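Local coordinates for uncharacterized protein MG376 homolog (PDB 2HQL) that binds single-stranded DNA, probably through its OB fold, and assembles from two copies of the chain, at residues A[11-16]-A[33-38]; A[15-20]-A[62-67]; A[24-29]-A[56-61]; A[70-75]-A[91-96]. All blocks are in the same frame, centred on the assembly; numbering follows the deposited sequence.

Interaction 1: residues A[11-16]-A[33-38]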
loop_
_atom_site.group_PDB
_atom_site.type_symbol
_atom_site.label_atom_id
_atom_site.label_comp_id
_atom_site.label_asym_id
_atom_site.label_seq_id
_atom_site.Cartn_x
_atom_site.Cartn_y
_atom_site.Cartn_z
ATOM N N VAL A 11 0.195 0.260 7.395
ATOM C CA VAL A 11 1.359 0.239 6.511
ATOM C C VAL A 11 2.561 0.859 7.212
ATOM O O VAL A 11 2.423 1.866 7.892
ATOM C CB VAL A 11 1.100 1.087 5.238
ATOM C CG1 VAL A 11 2.219 0.900 4.225
ATOM C CG2 VAL A 11 -0.243 0.730 4.648
ATOM N N PHE A 12 3.733 0.256 7.038
ATOM C CA PHE A 12 4.981 0.772 7.597
ATOM C C PHE A 12 5.925 0.857 6.406
ATOM O O PHE A 12 6.160 -0.135 5.709
ATOM C CB PHE A 12 5.531 -0.182 8.650
ATOM C CG PHE A 12 4.650 -0.307 9.844
ATOM C CD1 PHE A 12 4.914 0.427 10.994
ATOM C CD2 PHE A 12 3.534 -1.139 9.814
ATOM C CE1 PHE A 12 4.082 0.342 12.092
ATOM C CE2 PHE A 12 2.687 -1.232 10.914
ATOM C CZ PHE A 12 2.963 -0.490 12.057
ATOM N N LEU A 13 6.473 2.037 6.165
ATOM C CA LEU A 13 7.322 2.202 5.004
ATOM C C LEU A 13 8.362 3.282 5.197
ATOM O O LEU A 13 8.177 4.190 5.995
ATOM C CB LEU A 13 6.438 2.558 3.812
ATOM C CG LEU A 13 6.962 2.588 2.382
ATOM C CD1 LEU A 13 7.308 1.179 1.906
ATOM C CD2 LEU A 13 5.875 3.198 1.512
ATOM N N GLU A 14 9.446 3.182 4.436
ATOM C CA GLU A 14 10.539 4.144 4.489
ATOM C C GLU A 14 11.134 4.370 3.105
ATOM O O GLU A 14 11.238 3.449 2.306
ATOM C CB GLU A 14 11.644 3.642 5.419
ATOM C CG GLU A 14 12.990 4.269 5.103
ATOM C CD GLU A 14 14.136 3.665 5.876
ATOM O OE1 GLU A 14 14.049 2.478 6.264
ATOM O OE2 GLU A 14 15.138 4.380 6.076
ATOM N N GLY A 15 11.534 5.602 2.826
ATOM C CA GLY A 15 12.141 5.896 1.545
ATOM C C GLY A 15 12.768 7.270 1.551
ATOM O O GLY A 15 12.766 7.960 2.571
ATOM N N GLU A 16 13.306 7.668 0.404
ATOM C CA GLU A 16 13.936 8.973 0.260
ATOM C C GLU A 16 12.946 9.980 -0.318
ATOM O O GLU A 16 12.344 9.740 -1.360
ATOM C CB GLU A 16 15.171 8.857 -0.652
ATOM C CG GLU A 16 15.624 10.162 -1.341
ATOM C CD GLU A 16 16.704 10.925 -0.591
ATOM O OE1 GLU A 16 17.824 10.391 -0.449
ATOM O OE2 GLU A 16 16.437 12.065 -0.150
ATOM N N ILE A 33 7.886 9.639 -2.082
ATOM C CA ILE A 33 9.021 8.848 -1.623
ATOM C C ILE A 33 9.503 7.800 -2.632
ATOM O O ILE A 33 8.726 7.264 -3.413
ATOM C CB ILE A 33 8.633 8.112 -0.312
ATOM C CG1 ILE A 33 8.025 9.092 0.690
ATOM C CG2 ILE A 33 9.817 7.438 0.285
ATOM C CD1 ILE A 33 8.901 10.254 1.066
ATOM N N LYS A 34 10.798 7.513 -2.583
ATOM C CA LYS A 34 11.430 6.514 -3.439
ATOM C C LYS A 34 11.999 5.413 -2.549
ATOM O O LYS A 34 12.623 5.689 -1.523
ATOM C CB LYS A 34 12.587 7.129 -4.233
ATOM C CG LYS A 34 13.493 6.084 -4.904
ATOM C CD LYS A 34 14.767 6.681 -5.524
ATOM C CE LYS A 34 15.748 7.194 -4.466
ATOM N NZ LYS A 34 17.006 7.751 -5.072
ATOM N N GLN A 35 11.775 4.164 -2.934
ATOM C CA GLN A 35 12.312 3.033 -2.187
ATOM C C GLN A 35 13.031 2.193 -3.224
ATOM O O GLN A 35 12.474 1.942 -4.285
ATOM C CB GLN A 35 11.192 2.207 -1.539
ATOM C CG GLN A 35 11.714 1.143 -0.579
ATOM C CD GLN A 35 10.624 0.426 0.195
ATOM O OE1 GLN A 35 9.989 -0.509 -0.307
ATOM N NE2 GLN A 35 10.396 0.869 1.427
ATOM N N MET A 36 14.258 1.764 -2.935
ATOM C CA MET A 36 15.009 0.952 -3.896
ATOM C C MET A 36 14.402 -0.434 -4.120
ATOM O O MET A 36 13.908 -1.079 -3.196
ATOM C CB MET A 36 16.472 0.832 -3.466
ATOM C CG MET A 36 17.174 2.189 -3.316
ATOM S SD MET A 36 16.827 3.325 -4.698
ATOM C CE MET A 36 17.673 2.509 -6.060
ATOM N N ARG A 37 14.458 -0.874 -5.373
ATOM C CA ARG A 37 13.893 -2.138 -5.815
ATOM C C ARG A 37 14.907 -2.837 -6.725
ATOM O O ARG A 37 15.750 -2.195 -7.348
ATOM C CB ARG A 37 12.605 -1.844 -6.607
ATOM C CG ARG A 37 11.824 -3.034 -7.164
ATOM C CD ARG A 37 11.083 -3.799 -6.074
ATOM N NE ARG A 37 10.065 -4.681 -6.632
ATOM C CZ ARG A 37 8.934 -4.252 -7.188
ATOM N NH1 ARG A 37 8.677 -2.952 -7.246
ATOM N NH2 ARG A 37 8.071 -5.116 -7.720
ATOM N N PHE A 38 14.831 -4.162 -6.776
ATOM C CA PHE A 38 15.694 -4.959 -7.639
ATOM C C PHE A 38 14.803 -5.625 -8.668
ATOM O O PHE A 38 13.591 -5.702 -8.500
ATOM C CB PHE A 38 16.431 -6.054 -6.842
ATOM C CG PHE A 38 17.739 -5.601 -6.259
ATOM C CD1 PHE A 38 18.862 -5.440 -7.074
ATOM C CD2 PHE A 38 17.831 -5.265 -4.914
ATOM C CE1 PHE A 38 20.059 -4.944 -6.555
ATOM C CE2 PHE A 38 19.019 -4.764 -4.377
ATOM C CZ PHE A 38 20.141 -4.601 -5.202
#
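The first beta hairpin of the OB fold joins 11-16 to 33-38 through Glu16 and Lys34, an antiparallel hydrogen-bonded pair. Glu16 N donates to Lys34 O at 2.8 Å, and Lys34 N returns a bond to Glu16 O at 3.0 Å. Glu16 O also faces Ile33 CA, a C-H...O contact of 3.5 Å. Within these segments the pairing is confined to Glu16 and Lys34, since the strands splay apart toward Gln35; their N-to-C directions lie 99° apart, consistent with the strong coiling of the strands in this fold. Side chains take over where the backbones part. Gln35 sends CG anti to its backbone N (chi1 -171°), and the chain continues extended. Its amide NE2 thus comes to Glu14 O at 2.9 Å, a bond whose exact length is less sure, since Glu14 O is crowded in the model. OE1 of the same amide bonds to Asn9 of the second subunit, and Val11, Phe12 and Leu13 pair antiparallel with a strand of that subunit, so the sheet runs on across the interface. On the partly exposed face, Glu16 CB lies 4.2 Å from Lys34 CE, whereas Glu16 OE1 and Lys34 NZ remain 5.4 Å from each other.

Interaction 2: residues A[15-20]-A[62-67]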
loop_
_atom_site.group_PDB
_atom_site.type_symbol
_atom_site.label_atom_id
_atom_site.label_comp_id
_atom_site.label_asym_id
_atom_site.label_seq_id
_atom_site.Cartn_x
_atom_site.Cartn_y
_atom_site.Cartn_z
ATOM N N GLY A 15 11.534 5.602 2.826
ATOM C CA GLY A 15 12.141 5.896 1.545
ATOM C C GLY A 15 12.768 7.270 1.551
ATOM O O GLY A 15 12.766 7.960 2.571
ATOM N N GLU A 16 13.306 7.668 0.404
ATOM C CA GLU A 16 13.936 8.973 0.260
ATOM C C GLU A 16 12.946 9.980 -0.318
ATOM O O GLU A 16 12.344 9.740 -1.360
ATOM C CB GLU A 16 15.171 8.857 -0.652
ATOM C CG GLU A 16 15.624 10.162 -1.341
ATOM C CD GLU A 16 16.704 10.925 -0.591
ATOM O OE1 GLU A 16 17.824 10.391 -0.449
ATOM O OE2 GLU A 16 16.437 12.065 -0.150
ATOM N N ILE A 17 12.778 11.105 0.371
ATOM C CA ILE A 17 11.880 12.165 -0.073
ATOM C C ILE A 17 12.333 12.665 -1.448
ATOM O O ILE A 17 13.479 13.107 -1.617
ATOM C CB ILE A 17 11.899 13.339 0.928
ATOM C CG1 ILE A 17 11.613 12.805 2.338
ATOM C CG2 ILE A 17 10.896 14.407 0.501
ATOM C CD1 ILE A 17 11.672 13.846 3.451
ATOM N N GLU A 18 11.436 12.609 -2.428
ATOM C CA GLU A 18 11.767 13.022 -3.788
ATOM C C GLU A 18 11.216 14.390 -4.190
ATOM O O GLU A 18 11.829 15.105 -4.985
ATOM C CB GLU A 18 11.266 11.968 -4.775
ATOM C CG GLU A 18 11.929 10.603 -4.631
ATOM C CD GLU A 18 13.396 10.626 -4.996
ATOM O OE1 GLU A 18 13.702 11.128 -6.097
ATOM O OE2 GLU A 18 14.238 10.146 -4.204
ATOM N N SER A 19 10.052 14.735 -3.645
ATOM C CA SER A 19 9.385 15.996 -3.924
ATOM C C SER A 19 8.173 16.052 -3.016
ATOM O O SER A 19 7.839 15.062 -2.377
ATOM C CB SER A 19 8.941 16.052 -5.380
ATOM O OG SER A 19 7.964 15.071 -5.638
ATOM N N SER A 20 7.515 17.204 -2.954
ATOM C CA SER A 20 6.344 17.348 -2.096
ATOM C C SER A 20 5.623 18.662 -2.369
ATOM O O SER A 20 6.204 19.578 -2.939
ATOM C CB SER A 20 6.767 17.303 -0.624
ATOM O OG SER A 20 7.554 18.434 -0.292
ATOM N N LYS A 62 8.295 19.975 7.779
ATOM C CA LYS A 62 9.502 20.284 8.531
ATOM C C LYS A 62 10.500 19.126 8.430
ATOM O O LYS A 62 11.675 19.335 8.123
ATOM C CB LYS A 62 9.146 20.571 9.993
ATOM C CG LYS A 62 8.384 21.880 10.157
ATOM C CD LYS A 62 7.973 22.159 11.599
ATOM C CE LYS A 62 7.417 23.572 11.723
ATOM N NZ LYS A 62 6.817 23.836 13.050
ATOM N N HIS A 63 10.030 17.907 8.686
ATOM C CA HIS A 63 10.881 16.726 8.585
ATOM C C HIS A 63 11.414 16.698 7.165
ATOM O O HIS A 63 12.480 16.156 6.897
ATOM C CB HIS A 63 10.068 15.458 8.849
ATOM C CG HIS A 63 10.837 14.186 8.653
ATOM N ND1 HIS A 63 11.496 13.891 7.486
ATOM C CD2 HIS A 63 11.038 13.133 9.483
ATOM C CE1 HIS A 63 12.077 12.706 7.598
ATOM N NE2 HIS A 63 11.813 12.227 8.798
ATOM N N THR A 64 10.653 17.295 6.258
ATOM C CA THR A 64 11.037 17.365 4.858
ATOM C C THR A 64 12.181 18.365 4.635
ATOM O O THR A 64 13.092 18.127 3.843
ATOM C CB THR A 64 9.807 17.751 4.003
ATOM O OG1 THR A 64 9.150 16.556 3.556
ATOM C CG2 THR A 64 10.200 18.618 2.826
ATOM N N LYS A 65 12.148 19.489 5.334
ATOM C CA LYS A 65 13.202 20.471 5.154
ATOM C C LYS A 65 14.365 20.217 6.097
ATOM O O LYS A 65 15.182 21.105 6.333
ATOM C CB LYS A 65 12.647 21.888 5.345
ATOM C CG LYS A 65 11.716 22.304 4.222
ATOM C CD LYS A 65 11.239 23.728 4.370
ATOM C CE LYS A 65 10.284 24.104 3.234
ATOM N NZ LYS A 65 9.793 25.522 3.295
ATOM N N LYS A 66 14.457 18.988 6.605
ATOM C CA LYS A 66 15.518 18.618 7.541
ATOM C C LYS A 66 16.190 17.270 7.248
ATOM O O LYS A 66 17.394 17.115 7.469
ATOM C CB LYS A 66 14.947 18.606 8.956
ATOM C CG LYS A 66 15.947 18.359 10.055
ATOM C CD LYS A 66 15.225 18.377 11.374
ATOM C CE LYS A 66 16.122 17.988 12.510
ATOM N NZ LYS A 66 15.338 17.947 13.776
ATOM N N TYR A 67 15.415 16.308 6.750
ATOM C CA TYR A 67 15.931 14.973 6.440
ATOM C C TYR A 67 15.676 14.591 4.988
ATOM O O TYR A 67 14.808 15.162 4.337
ATOM C CB TYR A 67 15.257 13.929 7.322
ATOM C CG TYR A 67 15.361 14.184 8.803
ATOM C CD1 TYR A 67 16.577 14.079 9.468
ATOM C CD2 TYR A 67 14.220 14.462 9.558
ATOM C CE1 TYR A 67 16.653 14.233 10.843
ATOM C CE2 TYR A 67 14.289 14.614 10.935
ATOM C CZ TYR A 67 15.504 14.494 11.566
ATOM O OH TYR A 67 15.568 14.602 12.932
#
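Ile17 carries this contact between strand 9-22 and the C-terminal end of helix 54-64, the helix that in an OB fold comes between the third and fourth strands and caps the barrel. Its CG1 lies beside its own backbone N (chi1 -53°), and the chain then runs extended to CD1, which lies against the last turn of the helix and the loop that follows. There the methyl meets three groups of different kinds: Tyr67 O at 3.5 Å, Thr64 OG1 at 3.7 Å and His63 ND1 at 4.0 Å. Towards the imidazole it comes in at the edge, near the ring plane. One face of that ring is taken by Tyr67, whose CD2 stands 3.2 Å above the plane of the His63 ring and over its centre. Tyr67 is drawn back beside the helix by its own N, bonded to His63 O at 2.9 Å after the chain leaves helical geometry at Lys65. Thr64, next in buried surface, lies obliquely across Ile17, and its OG1 also makes a weak bond to Leu60 O one turn earlier. A classic beta bulge, Glu18 and Ser19 both facing Thr32, separates Ile17 from Ser20. With these two residues between them, both Ile17 and Ser20 direct their side chains at the helix. Ser20 touches it lightly, through OG at 4.1 Å from Thr64 CG2.

Interaction 3: residues A[24-29]-A[56-61]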
loop_
_atom_site.group_PDB
_atom_site.type_symbol
_atom_site.label_atom_id
_atom_site.label_comp_id
_atom_site.label_asym_id
_atom_site.label_seq_id
_atom_site.Cartn_x
_atom_site.Cartn_y
_atom_site.Cartn_z
ATOM N N VAL A 24 -4.472 22.947 -2.359
ATOM C CA VAL A 24 -4.879 24.346 -2.455
ATOM C C VAL A 24 -5.104 25.105 -1.146
ATOM O O VAL A 24 -4.396 26.067 -0.880
ATOM C CB VAL A 24 -6.105 24.493 -3.366
ATOM C CG1 VAL A 24 -6.428 25.981 -3.574
ATOM C CG2 VAL A 24 -5.812 23.826 -4.712
ATOM N N LYS A 25 -6.074 24.700 -0.331
ATOM C CA LYS A 25 -6.307 25.392 0.941
ATOM C C LYS A 25 -5.401 24.825 2.038
ATOM O O LYS A 25 -5.660 25.008 3.224
ATOM C CB LYS A 25 -7.775 25.263 1.367
ATOM C CG LYS A 25 -8.765 26.001 0.474
ATOM C CD LYS A 25 -10.206 25.854 0.972
ATOM C CE LYS A 25 -10.449 26.587 2.299
ATOM N NZ LYS A 25 -11.888 26.572 2.729
ATOM N N LYS A 26 -4.331 24.157 1.613
ATOM C CA LYS A 26 -3.354 23.510 2.490
ATOM C C LYS A 26 -3.959 22.511 3.450
ATOM O O LYS A 26 -3.414 22.263 4.525
ATOM C CB LYS A 26 -2.512 24.540 3.242
ATOM C CG LYS A 26 -1.514 25.213 2.328
ATOM C CD LYS A 26 -0.754 26.327 3.007
ATOM C CE LYS A 26 0.622 25.881 3.438
ATOM N NZ LYS A 26 1.409 27.030 3.948
ATOM N N THR A 27 -5.084 21.933 3.032
ATOM C CA THR A 27 -5.798 20.910 3.794
ATOM C C THR A 27 -4.826 19.759 4.145
ATOM O O THR A 27 -4.956 19.101 5.182
ATOM C CB THR A 27 -6.930 20.305 2.948
ATOM O OG1 THR A 27 -7.455 21.300 2.051
ATOM C CG2 THR A 27 -8.030 19.775 3.846
ATOM N N GLY A 28 -3.863 19.521 3.254
ATOM C CA GLY A 28 -2.882 18.474 3.459
ATOM C C GLY A 28 -1.560 18.743 2.764
ATOM O O GLY A 28 -1.448 19.618 1.905
ATOM N N PHE A 29 -0.541 17.983 3.144
ATOM C CA PHE A 29 0.786 18.120 2.550
ATOM C C PHE A 29 1.167 16.786 1.933
ATOM O O PHE A 29 1.147 15.757 2.611
ATOM C CB PHE A 29 1.815 18.493 3.619
ATOM C CG PHE A 29 3.164 18.853 3.068
ATOM C CD1 PHE A 29 3.313 19.957 2.233
ATOM C CD2 PHE A 29 4.291 18.107 3.410
ATOM C CE1 PHE A 29 4.561 20.323 1.745
ATOM C CE2 PHE A 29 5.563 18.464 2.924
ATOM C CZ PHE A 29 5.695 19.577 2.091
ATOM N N LEU A 56 0.293 17.207 11.853
ATOM C CA LEU A 56 1.218 16.290 11.191
ATOM C C LEU A 56 1.616 16.676 9.760
ATOM O O LEU A 56 2.622 16.191 9.251
ATOM C CB LEU A 56 0.638 14.873 11.231
ATOM C CG LEU A 56 1.510 13.672 10.835
ATOM C CD1 LEU A 56 2.847 13.725 11.546
ATOM C CD2 LEU A 56 0.771 12.385 11.186
ATOM N N ALA A 57 0.837 17.544 9.115
ATOM C CA ALA A 57 1.171 17.994 7.763
ATOM C C ALA A 57 2.356 18.941 7.890
ATOM O O ALA A 57 3.271 18.943 7.071
ATOM C CB ALA A 57 -0.009 18.723 7.130
ATOM N N TYR A 58 2.325 19.738 8.948
ATOM C CA TYR A 58 3.374 20.698 9.237
ATOM C C TYR A 58 4.632 20.038 9.785
ATOM O O TYR A 58 5.734 20.578 9.639
ATOM C CB TYR A 58 2.837 21.737 10.204
ATOM C CG TYR A 58 1.927 22.711 9.518
ATOM C CD1 TYR A 58 2.452 23.722 8.711
ATOM C CD2 TYR A 58 0.545 22.619 9.651
ATOM C CE1 TYR A 58 1.624 24.623 8.054
ATOM C CE2 TYR A 58 -0.297 23.513 8.994
ATOM C CZ TYR A 58 0.250 24.515 8.199
ATOM O OH TYR A 58 -0.570 25.422 7.558
ATOM N N GLU A 59 4.461 18.880 10.421
ATOM C CA GLU A 59 5.587 18.105 10.930
ATOM C C GLU A 59 6.278 17.515 9.702
ATOM O O GLU A 59 7.505 17.504 9.592
ATOM C CB GLU A 59 5.105 16.947 11.797
ATOM C CG GLU A 59 4.432 17.331 13.091
ATOM C CD GLU A 59 3.899 16.116 13.832
ATOM O OE1 GLU A 59 4.692 15.169 14.061
ATOM O OE2 GLU A 59 2.693 16.105 14.182
ATOM N N LEU A 60 5.457 17.025 8.777
ATOM C CA LEU A 60 5.940 16.417 7.547
ATOM C C LEU A 60 6.785 17.406 6.740
ATOM O O LEU A 60 7.910 17.093 6.329
ATOM C CB LEU A 60 4.743 15.911 6.723
ATOM C CG LEU A 60 4.994 15.057 5.470
ATOM C CD1 LEU A 60 6.014 13.959 5.784
ATOM C CD2 LEU A 60 3.666 14.453 4.986
ATOM N N GLU A 61 6.246 18.603 6.524
ATOM C CA GLU A 61 6.953 19.635 5.773
ATOM C C GLU A 61 8.275 20.007 6.449
ATOM O O GLU A 61 9.258 20.314 5.776
ATOM C CB GLU A 61 6.061 20.864 5.627
ATOM C CG GLU A 61 6.773 22.072 5.074
ATOM C CD GLU A 61 5.858 23.259 4.929
ATOM O OE1 GLU A 61 5.169 23.611 5.912
ATOM O OE2 GLU A 61 5.830 23.839 3.827
#
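Ala57 O accepts the helical bond from Glu61 N at 3.0 Å and also meets Phe29 CB at 3.8 Å, where Phe29 of strand 28-39 packs on helix 54-64. Phe29 has CG anti to its backbone N (chi1 -171°), which turns its buried ring to the helix. Glu61 lies over one face: its CB is 3.8 Å from the ring centroid and 19° off the normal, a CH-pi contact displaced toward the rim. The Glu61 side chain crosses Phe29 at about a right angle. Leu60 comes in at the edge instead, CG in the ring plane and 3.7 Å from Phe29 CD2. At the root of the side chain, Ala57 CB lies 4.0 Å from Phe29 CB. Trp22 completes the surroundings: its NE1 bonds Glu61 OE2, and its indole meets the Phe29 and Tyr58 rings and takes a cation-pi contact from Lys26. Lys26 NZ stays 5.4 Å from Glu61 OE1, too far for a salt bridge. The Glu61 side chain thus makes two kinds of contact, with aliphatic carbon on the aromatic ring and its carboxylate tied to a neutral indole N-H, while the nearby lysine charge would probably add some longer-range stabilisation.

Interaction 4: residues A[70-75]-A[91-96]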
loop_
_atom_site.group_PDB
_atom_site.type_symbol
_atom_site.label_atom_id
_atom_site.label_comp_id
_atom_site.label_asym_id
_atom_site.label_seq_id
_atom_site.Cartn_x
_atom_site.Cartn_y
_atom_site.Cartn_z
ATOM N N ILE A 70 12.664 9.176 5.243
ATOM C CA ILE A 70 11.612 9.262 6.238
ATOM C C ILE A 70 10.962 7.893 6.348
ATOM O O ILE A 70 10.832 7.185 5.350
ATOM C CB ILE A 70 10.533 10.310 5.860
ATOM C CG1 ILE A 70 9.520 10.436 7.013
ATOM C CG2 ILE A 70 9.835 9.899 4.553
ATOM C CD1 ILE A 70 8.508 11.547 6.870
ATOM N N SER A 71 10.585 7.520 7.571
ATOM C CA SER A 71 9.929 6.240 7.842
ATOM C C SER A 71 8.618 6.594 8.497
ATOM O O SER A 71 8.575 7.519 9.297
ATOM C CB SER A 71 10.748 5.386 8.819
ATOM O OG SER A 71 12.055 5.139 8.328
ATOM N N ILE A 72 7.550 5.873 8.176
ATOM C CA ILE A 72 6.254 6.167 8.784
ATOM C C ILE A 72 5.413 4.931 9.068
ATOM O O ILE A 72 5.802 3.797 8.784
ATOM C CB ILE A 72 5.362 7.077 7.873
ATOM C CG1 ILE A 72 5.049 6.343 6.560
ATOM C CG2 ILE A 72 6.038 8.426 7.602
ATOM C CD1 ILE A 72 3.857 6.905 5.813
ATOM N N GLU A 73 4.244 5.198 9.646
ATOM C CA GLU A 73 3.222 4.202 9.920
ATOM C C GLU A 73 2.014 4.872 9.271
ATOM O O GLU A 73 1.754 6.047 9.513
ATOM C CB GLU A 73 2.978 4.033 11.417
ATOM C CG GLU A 73 2.216 2.754 11.754
ATOM C CD GLU A 73 0.780 2.986 12.184
ATOM O OE1 GLU A 73 0.590 3.734 13.164
ATOM O OE2 GLU A 73 -0.152 2.417 11.558
ATOM N N GLY A 74 1.282 4.161 8.430
ATOM C CA GLY A 74 0.151 4.810 7.802
ATOM C C GLY A 74 -0.954 3.876 7.394
ATOM O O GLY A 74 -0.931 2.683 7.708
ATOM N N ILE A 75 -1.924 4.431 6.678
ATOM C CA ILE A 75 -3.080 3.678 6.213
ATOM C C ILE A 75 -3.150 3.736 4.685
ATOM O O ILE A 75 -3.158 4.810 4.085
ATOM C CB ILE A 75 -4.368 4.262 6.826
ATOM C CG1 ILE A 75 -4.185 4.442 8.338
ATOM C CG2 ILE A 75 -5.519 3.340 6.589
ATOM C CD1 ILE A 75 -5.345 5.138 9.031
ATOM N N ILE A 91 -0.634 6.795 0.757
ATOM C CA ILE A 91 -0.594 6.393 2.154
ATOM C C ILE A 91 -0.879 7.565 3.068
ATOM O O ILE A 91 -0.159 8.554 3.053
ATOM C CB ILE A 91 0.773 5.814 2.589
ATOM C CG1 ILE A 91 1.205 4.681 1.643
ATOM C CG2 ILE A 91 0.674 5.295 4.031
ATOM C CD1 ILE A 91 1.865 5.167 0.365
ATOM N N GLU A 92 -1.942 7.428 3.860
ATOM C CA GLU A 92 -2.352 8.432 4.830
ATOM C C GLU A 92 -1.458 8.252 6.051
ATOM O O GLU A 92 -1.578 7.272 6.786
ATOM C CB GLU A 92 -3.809 8.208 5.226
ATOM C CG GLU A 92 -4.394 9.319 6.070
ATOM C CD GLU A 92 -5.734 8.947 6.626
ATOM O OE1 GLU A 92 -6.370 8.056 6.029
ATOM O OE2 GLU A 92 -6.157 9.539 7.642
ATOM N N ILE A 93 -0.557 9.196 6.260
ATOM C CA ILE A 93 0.366 9.123 7.377
ATOM C C ILE A 93 -0.326 9.222 8.731
ATOM O O ILE A 93 -1.143 10.114 8.966
ATOM C CB ILE A 93 1.443 10.224 7.249
ATOM C CG1 ILE A 93 2.328 9.930 6.027
ATOM C CG2 ILE A 93 2.245 10.342 8.545
ATOM C CD1 ILE A 93 3.250 11.062 5.650
ATOM N N VAL A 94 0.000 8.283 9.614
ATOM C CA VAL A 94 -0.555 8.246 10.958
ATOM C C VAL A 94 0.561 8.613 11.912
ATOM O O VAL A 94 0.348 9.310 12.903
ATOM C CB VAL A 94 -1.075 6.829 11.329
ATOM C CG1 VAL A 94 -1.286 6.732 12.823
ATOM C CG2 VAL A 94 -2.391 6.540 10.614
ATOM N N LYS A 95 1.768 8.163 11.595
ATOM C CA LYS A 95 2.900 8.437 12.457
ATOM C C LYS A 95 4.249 8.548 11.731
ATOM O O LYS A 95 4.558 7.777 10.819
ATOM C CB LYS A 95 2.961 7.344 13.527
ATOM C CG LYS A 95 3.894 7.644 14.673
ATOM C CD LYS A 95 3.758 6.623 15.782
ATOM C CE LYS A 95 4.681 6.965 16.927
ATOM N NZ LYS A 95 6.096 7.023 16.461
ATOM N N ILE A 96 5.045 9.529 12.142
ATOM C CA ILE A 96 6.370 9.730 11.573
ATOM C C ILE A 96 7.374 9.285 12.620
ATOM O O ILE A 96 7.230 9.599 13.805
ATOM C CB ILE A 96 6.651 11.210 11.243
ATOM C CG1 ILE A 96 5.664 11.710 10.187
ATOM C CG2 ILE A 96 8.079 11.362 10.734
ATOM C CD1 ILE A 96 5.885 13.153 9.800
#
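Ile72 and Ile93 meet at about a right angle between the antiparallel strands 69-81 and 86-96. Ile72 holds CG1 between its backbone N and carbonyl carbon, the crowded position (chi1 63°), and its CD1 presses on Ile93 CG1 at 3.4 Å, tighter than usual carbon packing. The same methyl reaches Ile91 CG2 at 4.0 Å. Further along, Ile70 CD1 approaches Ile96 CG2 at 3.9 Å. These isoleucines belong to the core side of the sheet, where Ile70 and Ile93 also pack on Leu60 of helix 54-64. The other side is more polar. Glu73 and Val94 lie side by side and point the same way, with Glu73 OE1 3.6 Å from Val94 CG1. The other methyl of Val94, CG2, packs on CG1 of Ile75. Glu92, on the same face as Ile75, extends to a salt bridge between its OE1 and Arg77. At Glu73 the backbone pairing is irregular: its O is gripped by two donors, Val94 N at 2.8 Å and Lys95 N at 3.0 Å, while Glu73 N bonds Lys95 O at 2.9 Å. Val94 has a psi of -37°, well off the extended range, which brings the two consecutive N-H groups onto one carbonyl. Beyond it the register is shifted by one residue, and Ile75 and Glu92 exchange a regular pair of bonds. Two residues facing one define a classic beta bulge, here in the hairpin formed by the last two strands of an OB fold.

Overall arrangement
All four contacts belong to the five-stranded sheet of the OB fold, of strand order 1-2-3-5-4, and its single helix. Interactions 1 and 4 each lie in a beta hairpin of it, centres about 12 Å apart, and they join directly where strands 9-22 and 69-81 pair. Interactions 2 and 3, centres about 13 Å apart, set the end and the middle of helix 54-64 against strands 9-22 and 28-39; interaction 3 falls between the two segments of interaction 2 in sequence. Interaction 4 follows the other three along the chain, and its isoleucines meet the helix as well. Interactions 1 and 3 stand furthest apart, about 21 Å: one end of the fold borders the second subunit, the other is closed by the helix.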